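Local coordinates for transcriptional regulator KdgR (Pseudomonas aeruginosa, PDB 5Y6I), which probably regulates transcription by binding DNA, as a member of the IclR family with a helix-turn-helix domain, at residues A[19-22]-A[23-27]; A[58-62]-A[63-67]; A[157-160]-A[161-165]; A[45-49]-A[50-54]. One frame throughout, in Å; residues are numbered along the deposited sequence.

Interactions 1, 2 and 4 fall within the family's helix-turn-helix domain. Interaction 4 (45-54) is the turn into helix 49-61 and interaction 2 (58-67) is the exit from that helix, their centres about 15 Å apart. Interaction 1, on helix 18-31, packs against both: Ile25 CG2 meets Leu59 CD1 of interaction 2 at 3.6 Å, and Ile25 CG1 meets Met47 CE of interaction 4 at 3.5 Å. The centres of interactions 2 and 4 lie about 12 and 11 Å from that of interaction 1. Interaction 3 (157-165) lies in the C-terminal region, its centre about 40 Å from that of interaction 1. Interactions 1 to 3 touch the second subunit; interaction 4 reaches it through Arg54 alone.

Interaction 1. Residues A[19-22]-A[23-27]; sequences AEVG and TDILK
Ala19, Glu20, Val21 and Gly22 each offer a carbonyl to the amide four residues on, within helix 18-31. Thr23 N reaches Ala19 O at 3.3 Å with an almost straight N-H...O angle of 172°; Asp24 N binds Glu20 O at 2.7 Å. Ile25 N takes Val21 O at 2.8 Å and has a weak second bond to Gly22 O, whose main donor is Leu26 N at 3.0 Å. Thr23, Asp24 and Lys27 turn their polar ends to the second subunit: Thr23 OG1 and Asp24 OD1 are both hydrogen-bonded to Ser62 OG of that chain, and Lys27 NZ makes a weak bond to its Ser62 O. Glu20 runs its CG past the Asp24 carboxylate, and the two carboxylate planes are only 16° apart. Glu20 OE2 stays 4.8 Å from Asp24 OD2, two like charges that would disfavour each other modestly; Glu20 also has a long, weak ion pair with Arg17. On the buried face Val21 and Ile25 lie side by side: Ile25 keeps CG1 beside its backbone N (chi1 -69°) and extends from there, carrying CD1 to within 4.1 Å of Val21 CG2. Both pack on Tyr55 of helix 49-61. One face polar toward a partner and another apolar toward the core suit the first helix of a dimeric winged helix-turn-helix domain of the IclR family.

Interaction 2. Residues A[58-62]-A[63-67]; sequences ALIAS and GFAVQ
Gly63 turns the chain back on Ile60 at the end of helix 49-61. Its positive phi (77°) and the return of the chain to the last helical turn make a Schellman motif, in which Gly63 N bonds Ile60 O at 3.1 Å, approaching from above the carbonyl plane. Phe64 sets its CB 4.5 Å from Leu59 CB, while Ser62 comes up to the edge of its ring, OG 3.6 Å from CD1. That hydroxyl also sits 3.1 Å from Leu59 O, within reach of Ala58 O as well, because chi1 of 56° folds it back over the last helical turn. Ala65 adds a further bond, its N to Leu59 O at 2.9 Å, again from above the carbonyl plane. Its CB lies 4.0 Å from Leu59 CB, and its O receives a CA-H...O contact from Ile60 CA at 3.3 Å. Val66 and Gln67 touch more lightly, meeting only the branches of Ile60: CG2 near Val66 CA, CD1 near Gln67 CB. Strand 65-67 so begins directly off the helix end and pairs antiparallel with strand 74-76. Helix 18-31 packs on Leu59, Phe64 and Ala65, and helix 78-88 lies against the Phe64 ring.

Interaction 3. Residues A[157-160]-A[161-165]; sequences AFLP and EREVA
Glu163 lays its carboxylate against CD and CG of the Pro160 ring, with OE1 3.3 Å from CD and 3.5 Å from CG, the two side chains passing at a slant. A chi1 of 36° turns the chain back toward the proline, and beyond CG it runs extended (chi2 179°), which carries the carboxylate past CD. Val164 touches both residues of the link through one methyl: its CG1 lies 4.0 Å from Leu159 CB and 3.5 Å from Pro160 O. Leu159 is the first residue to leave helix 150-158, and with Pro160 it leads into helix 162-171. Leu159 and Glu163 also pack together on Trp117 of strand 111-118. Glu161, whose CB is 3.7 Å from Pro160 C, sends its carboxylate to a salt bridge with Arg168. At the dimer boundary Pro160 and Arg162 pack on Asp106 of the second subunit. The side-chain contacts of Glu163 and Val164 with the link are apolar or carbon-to-oxygen. Close to Glu163 OE1, Asp106 OD2 of the second subunit would tend to raise its affinity for a proton, and the long, weak ion pair with Arg105 of that subunit to offset this, leaving the balance open.

Interaction 4. Residues A[45-49]-A[50-54]; sequences VGMPA and SKVHR
The turn of the helix-turn-helix motif, linking helix 38-45 to helix 49-61, joins Met47 and Pro48 of the turn to Lys51 and Val52 of the helix's first turn. Met47 runs its thioether across the end of Lys51, at about a right angle: SD lies 3.3 Å from Lys51 CE, and CB 3.6 Å from the same carbon. With chi1 at 159° the Lys51 chain leaves on the far side from its own amide nitrogen, and its bend at chi3 brings CE to the sulfur. Met47 also bends, at chi3 -61°, sending CE toward Val52, where it meets CG2 at 3.7 Å; these side chains too cross nearly at a right angle. Val45, before the turn's glycine, adds a looser apolar touch, CG2 to Val52 CG2 at 4.3 Å. Pro48 is the N-cap residue, so its carbonyl is the first to be used by the new helix: Val52 N binds Pro48 O at 3.2 Å, which ties the turn to the helix start. The next bond, from His53 N to Ala49 O at 2.9 Å, is an ordinary helical one, close to straight at 170°. Val52, buried, also packs on Leu38, Leu41 and Ala42, while Met47 sits on Val21 and Ile25 of helix 18-31. A positive-phi glycine, Gly46, and a proline at the N-cap position shape the short turn between the two helices of the motif, in which the second helix, here 49-61, is probably the recognition helix entering the DNA major groove.

Interaction 1. Residues A[19-22]-A[23-27]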
# COMPACT_ATOMS: atom_id res chain seq x y z
N ALA A 19 21.36 -5.65 -17.11
CA ALA A 19 20.44 -5.59 -15.98
C ALA A 19 19.56 -4.35 -16.05
O ALA A 19 18.36 -4.41 -15.76
CB ALA A 19 21.22 -5.62 -14.67
N GLU A 20 20.15 -3.22 -16.45
CA GLU A 20 19.39 -1.98 -16.54
C GLU A 20 18.27 -2.09 -17.56
O GLU A 20 17.10 -1.84 -17.25
CB GLU A 20 20.32 -0.83 -16.91
CG GLU A 20 19.80 0.52 -16.47
CD GLU A 20 20.92 1.46 -16.04
OE1 GLU A 20 21.99 1.45 -16.69
OE2 GLU A 20 20.74 2.18 -15.04
N VAL A 21 18.61 -2.48 -18.79
CA VAL A 21 17.64 -2.57 -19.86
C VAL A 21 16.51 -3.52 -19.50
O VAL A 21 15.34 -3.23 -19.77
CB VAL A 21 18.35 -2.95 -21.17
CG1 VAL A 21 18.94 -4.32 -21.06
CG2 VAL A 21 17.39 -2.88 -22.34
N GLY A 22 16.82 -4.63 -18.84
CA GLY A 22 15.80 -5.54 -18.39
C GLY A 22 14.74 -4.87 -17.55
O GLY A 22 13.56 -4.88 -17.91
N THR A 23 15.13 -4.29 -16.41
CA THR A 23 14.10 -3.70 -15.57
C THR A 23 13.65 -2.34 -16.09
O THR A 23 12.52 -1.93 -15.79
CB THR A 23 14.57 -3.58 -14.12
OG1 THR A 23 15.83 -2.91 -14.06
CG2 THR A 23 14.66 -4.98 -13.50
N ASP A 24 14.47 -1.67 -16.90
CA ASP A 24 13.94 -0.51 -17.62
C ASP A 24 12.77 -0.92 -18.51
O ASP A 24 11.82 -0.15 -18.68
CB ASP A 24 15.04 0.15 -18.45
CG ASP A 24 16.08 0.90 -17.58
OD1 ASP A 24 15.78 1.27 -16.41
OD2 ASP A 24 17.19 1.15 -18.10
N ILE A 25 12.81 -2.13 -19.06
CA ILE A 25 11.67 -2.62 -19.83
C ILE A 25 10.51 -2.98 -18.90
O ILE A 25 9.35 -2.65 -19.18
CB ILE A 25 12.09 -3.81 -20.70
CG1 ILE A 25 13.03 -3.32 -21.81
CG2 ILE A 25 10.86 -4.49 -21.30
CD1 ILE A 25 13.58 -4.45 -22.67
N LEU A 26 10.81 -3.65 -17.79
CA LEU A 26 9.76 -4.00 -16.84
C LEU A 26 9.07 -2.75 -16.34
O LEU A 26 7.84 -2.73 -16.15
CB LEU A 26 10.35 -4.81 -15.69
CG LEU A 26 9.47 -5.27 -14.53
CD1 LEU A 26 8.42 -6.28 -14.98
CD2 LEU A 26 10.36 -5.86 -13.44
N LYS A 27 9.83 -1.68 -16.15
CA LYS A 27 9.25 -0.45 -15.65
C LYS A 27 8.31 0.17 -16.67
O LYS A 27 7.30 0.77 -16.31
CB LYS A 27 10.37 0.54 -15.28
CG LYS A 27 9.89 1.92 -14.88
CD LYS A 27 10.98 2.97 -15.01
CE LYS A 27 12.05 2.81 -13.94
NZ LYS A 27 12.97 3.98 -13.87

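Interaction 2. Residues A[58-62]-A[63-67]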
# COMPACT_ATOMS: atom_id res chain seq x y z
N ALA A 58 13.18 -13.00 -22.27
CA ALA A 58 13.75 -13.30 -20.96
C ALA A 58 12.75 -13.00 -19.84
O ALA A 58 12.56 -13.81 -18.93
CB ALA A 58 15.04 -12.50 -20.74
N LEU A 59 12.12 -11.82 -19.88
CA LEU A 59 11.17 -11.44 -18.84
C LEU A 59 9.96 -12.37 -18.80
O LEU A 59 9.36 -12.55 -17.74
CB LEU A 59 10.71 -9.98 -18.99
CG LEU A 59 11.73 -8.83 -19.01
CD1 LEU A 59 11.08 -7.51 -19.37
CD2 LEU A 59 12.48 -8.71 -17.67
N ILE A 60 9.58 -12.96 -19.94
CA ILE A 60 8.49 -13.93 -19.92
C ILE A 60 8.96 -15.26 -19.30
O ILE A 60 8.24 -15.87 -18.49
CB ILE A 60 7.92 -14.13 -21.34
CG1 ILE A 60 7.56 -12.77 -21.98
CG2 ILE A 60 6.70 -15.05 -21.31
CD1 ILE A 60 6.98 -12.87 -23.44
N ALA A 61 10.16 -15.71 -19.65
CA ALA A 61 10.77 -16.85 -18.97
C ALA A 61 10.80 -16.64 -17.46
O ALA A 61 10.32 -17.48 -16.69
CB ALA A 61 12.19 -17.09 -19.49
N SER A 62 11.35 -15.51 -17.01
CA SER A 62 11.48 -15.27 -15.58
C SER A 62 10.14 -15.06 -14.87
O SER A 62 10.13 -14.85 -13.64
CB SER A 62 12.40 -14.08 -15.34
OG SER A 62 11.90 -12.94 -16.02
N GLY A 63 9.02 -15.12 -15.58
CA GLY A 63 7.72 -14.88 -15.00
C GLY A 63 7.39 -13.43 -14.76
O GLY A 63 6.27 -13.13 -14.32
N PHE A 64 8.33 -12.52 -15.02
CA PHE A 64 8.09 -11.10 -14.79
C PHE A 64 7.17 -10.49 -15.82
O PHE A 64 6.66 -9.38 -15.60
CB PHE A 64 9.44 -10.35 -14.72
CG PHE A 64 10.06 -10.35 -13.34
CD1 PHE A 64 10.88 -11.38 -12.94
CD2 PHE A 64 9.81 -9.34 -12.44
CE1 PHE A 64 11.44 -11.39 -11.68
CE2 PHE A 64 10.36 -9.35 -11.18
CZ PHE A 64 11.18 -10.39 -10.80
N ALA A 65 6.91 -11.19 -16.92
CA ALA A 65 5.97 -10.73 -17.93
C ALA A 65 5.25 -11.93 -18.53
O ALA A 65 5.72 -13.07 -18.43
CB ALA A 65 6.67 -9.91 -19.01
N VAL A 66 4.10 -11.66 -19.16
CA VAL A 66 3.34 -12.69 -19.87
C VAL A 66 2.82 -12.09 -21.17
O VAL A 66 2.76 -10.87 -21.34
CB VAL A 66 2.17 -13.26 -19.03
CG1 VAL A 66 2.68 -14.19 -17.94
CG2 VAL A 66 1.33 -12.13 -18.40
N GLN A 67 2.45 -12.97 -22.09
CA GLN A 67 1.85 -12.59 -23.36
C GLN A 67 0.50 -13.30 -23.42
O GLN A 67 0.42 -14.51 -23.20
CB GLN A 67 2.76 -12.99 -24.53
CG GLN A 67 2.34 -12.40 -25.87
CD GLN A 67 3.33 -12.68 -27.01
OE1 GLN A 67 3.32 -12.00 -28.04
NE2 GLN A 67 4.18 -13.69 -26.83

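Interaction 3. Residues A[157-160]-A[161-165]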
# COMPACT_ATOMS: atom_id res chain seq x y z
N ALA A 157 -9.22 17.21 6.39
CA ALA A 157 -9.41 17.55 4.99
C ALA A 157 -9.31 16.32 4.10
O ALA A 157 -10.01 16.23 3.09
CB ALA A 157 -8.38 18.60 4.56
N PHE A 158 -8.47 15.35 4.47
CA PHE A 158 -8.13 14.27 3.57
C PHE A 158 -8.65 12.90 3.97
O PHE A 158 -8.83 12.06 3.09
CB PHE A 158 -6.61 14.22 3.38
CG PHE A 158 -6.08 15.36 2.58
CD1 PHE A 158 -5.75 16.56 3.18
CD2 PHE A 158 -5.97 15.26 1.20
CE1 PHE A 158 -5.28 17.63 2.43
CE2 PHE A 158 -5.51 16.33 0.44
CZ PHE A 158 -5.16 17.52 1.07
N LEU A 159 -8.91 12.63 5.24
CA LEU A 159 -9.46 11.34 5.62
C LEU A 159 -10.95 11.28 5.39
O LEU A 159 -11.63 12.31 5.32
CB LEU A 159 -9.16 11.01 7.07
CG LEU A 159 -7.68 10.89 7.34
CD1 LEU A 159 -7.44 11.56 8.63
CD2 LEU A 159 -7.21 9.40 7.24
N PRO A 160 -11.50 10.07 5.28
CA PRO A 160 -12.95 9.94 5.22
C PRO A 160 -13.65 10.63 6.39
O PRO A 160 -13.10 10.75 7.49
CB PRO A 160 -13.17 8.42 5.25
CG PRO A 160 -11.96 7.86 4.72
CD PRO A 160 -10.87 8.73 5.23
N GLU A 161 -14.86 11.09 6.12
CA GLU A 161 -15.68 11.71 7.15
C GLU A 161 -15.94 10.74 8.28
O GLU A 161 -16.03 11.14 9.45
CB GLU A 161 -16.97 12.22 6.52
CG GLU A 161 -18.22 12.20 7.38
CD GLU A 161 -18.14 13.19 8.53
OE1 GLU A 161 -17.26 14.10 8.51
OE2 GLU A 161 -18.97 13.07 9.45
N ARG A 162 -15.95 9.45 7.97
CA ARG A 162 -16.42 8.44 8.91
C ARG A 162 -15.42 8.18 10.03
O ARG A 162 -15.82 7.95 11.18
CB ARG A 162 -16.74 7.16 8.13
CG ARG A 162 -16.89 5.94 9.00
CD ARG A 162 -18.29 5.87 9.56
NE ARG A 162 -18.35 4.92 10.66
CZ ARG A 162 -19.37 4.09 10.86
NH1 ARG A 162 -20.39 4.07 10.01
NH2 ARG A 162 -19.36 3.26 11.90
N GLU A 163 -14.13 8.22 9.74
CA GLU A 163 -13.16 7.97 10.80
C GLU A 163 -12.70 9.24 11.52
O GLU A 163 -11.81 9.15 12.38
CB GLU A 163 -11.96 7.18 10.28
CG GLU A 163 -11.52 7.50 8.87
CD GLU A 163 -10.30 6.68 8.48
OE1 GLU A 163 -10.21 6.27 7.31
OE2 GLU A 163 -9.45 6.44 9.35
N VAL A 164 -13.26 10.40 11.20
CA VAL A 164 -12.99 11.60 11.97
C VAL A 164 -14.18 12.03 12.82
O VAL A 164 -13.98 12.64 13.87
CB VAL A 164 -12.53 12.76 11.06
CG1 VAL A 164 -11.47 12.33 10.09
CG2 VAL A 164 -13.67 13.44 10.37
N ALA A 165 -15.40 11.67 12.42
CA ALA A 165 -16.59 12.33 12.94
C ALA A 165 -16.77 12.09 14.44
O ALA A 165 -17.14 13.01 15.17
CB ALA A 165 -17.83 11.87 12.17

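Interaction 4. Residues A[45-49]-A[50-54]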
# COMPACT_ATOMS: atom_id res chain seq x y z
N VAL A 45 10.13 3.02 -23.92
CA VAL A 45 11.50 3.00 -23.42
C VAL A 45 12.54 3.47 -24.42
O VAL A 45 13.73 3.39 -24.12
CB VAL A 45 12.03 1.61 -23.00
CG1 VAL A 45 11.13 0.97 -22.05
CG2 VAL A 45 12.18 0.72 -24.21
N GLY A 46 12.14 3.90 -25.61
CA GLY A 46 13.09 4.41 -26.59
C GLY A 46 14.21 3.49 -27.00
O GLY A 46 15.36 3.92 -27.07
N MET A 47 13.92 2.23 -27.28
CA MET A 47 14.89 1.30 -27.81
C MET A 47 14.35 0.62 -29.06
O MET A 47 13.13 0.60 -29.29
CB MET A 47 15.26 0.25 -26.76
CG MET A 47 15.49 0.85 -25.41
SD MET A 47 16.13 -0.35 -24.24
CE MET A 47 14.79 -1.52 -24.22
N PRO A 48 15.23 0.11 -29.92
CA PRO A 48 14.76 -0.61 -31.12
C PRO A 48 13.84 -1.77 -30.76
O PRO A 48 14.01 -2.43 -29.74
CB PRO A 48 16.06 -1.11 -31.76
CG PRO A 48 17.14 -0.20 -31.24
CD PRO A 48 16.62 0.59 -30.07
N ALA A 49 12.84 -2.01 -31.63
CA ALA A 49 11.85 -3.04 -31.34
C ALA A 49 12.50 -4.40 -31.18
O ALA A 49 12.03 -5.21 -30.36
CB ALA A 49 10.80 -3.11 -32.45
N SER A 50 13.58 -4.67 -31.91
CA SER A 50 14.20 -5.99 -31.88
C SER A 50 14.85 -6.27 -30.52
O SER A 50 14.65 -7.35 -29.95
CB SER A 50 15.21 -6.12 -33.02
OG SER A 50 15.98 -4.94 -33.22
N LYS A 51 15.60 -5.31 -29.97
CA LYS A 51 16.15 -5.52 -28.64
C LYS A 51 15.05 -5.67 -27.60
O LYS A 51 15.19 -6.48 -26.67
CB LYS A 51 17.11 -4.38 -28.27
CG LYS A 51 17.37 -4.21 -26.78
CD LYS A 51 18.57 -3.29 -26.50
CE LYS A 51 18.15 -1.83 -26.36
NZ LYS A 51 19.25 -0.81 -26.38
N VAL A 52 13.94 -4.95 -27.74
CA VAL A 52 12.85 -5.12 -26.76
C VAL A 52 12.31 -6.53 -26.84
O VAL A 52 12.17 -7.23 -25.83
CB VAL A 52 11.75 -4.05 -26.95
CG1 VAL A 52 10.59 -4.27 -25.95
CG2 VAL A 52 12.32 -2.67 -26.77
N HIS A 53 12.01 -6.99 -28.06
CA HIS A 53 11.52 -8.36 -28.21
C HIS A 53 12.47 -9.38 -27.60
O HIS A 53 12.02 -10.35 -26.98
CB HIS A 53 11.28 -8.71 -29.68
CG HIS A 53 11.01 -10.16 -29.89
ND1 HIS A 53 9.76 -10.71 -29.78
CD2 HIS A 53 11.86 -11.19 -30.13
CE1 HIS A 53 9.83 -12.01 -29.97
NE2 HIS A 53 11.10 -12.33 -30.19
N ARG A 54 13.79 -9.17 -27.73
CA ARG A 54 14.74 -10.12 -27.17
C ARG A 54 14.64 -10.17 -25.66
O ARG A 54 14.55 -11.26 -25.07
CB ARG A 54 16.17 -9.77 -27.61
CG ARG A 54 17.06 -11.00 -27.74
CD ARG A 54 18.33 -10.72 -28.51
NE ARG A 54 18.13 -9.81 -29.64
CZ ARG A 54 18.84 -8.70 -29.81
NH1 ARG A 54 19.77 -8.38 -28.91
NH2 ARG A 54 18.62 -7.90 -30.86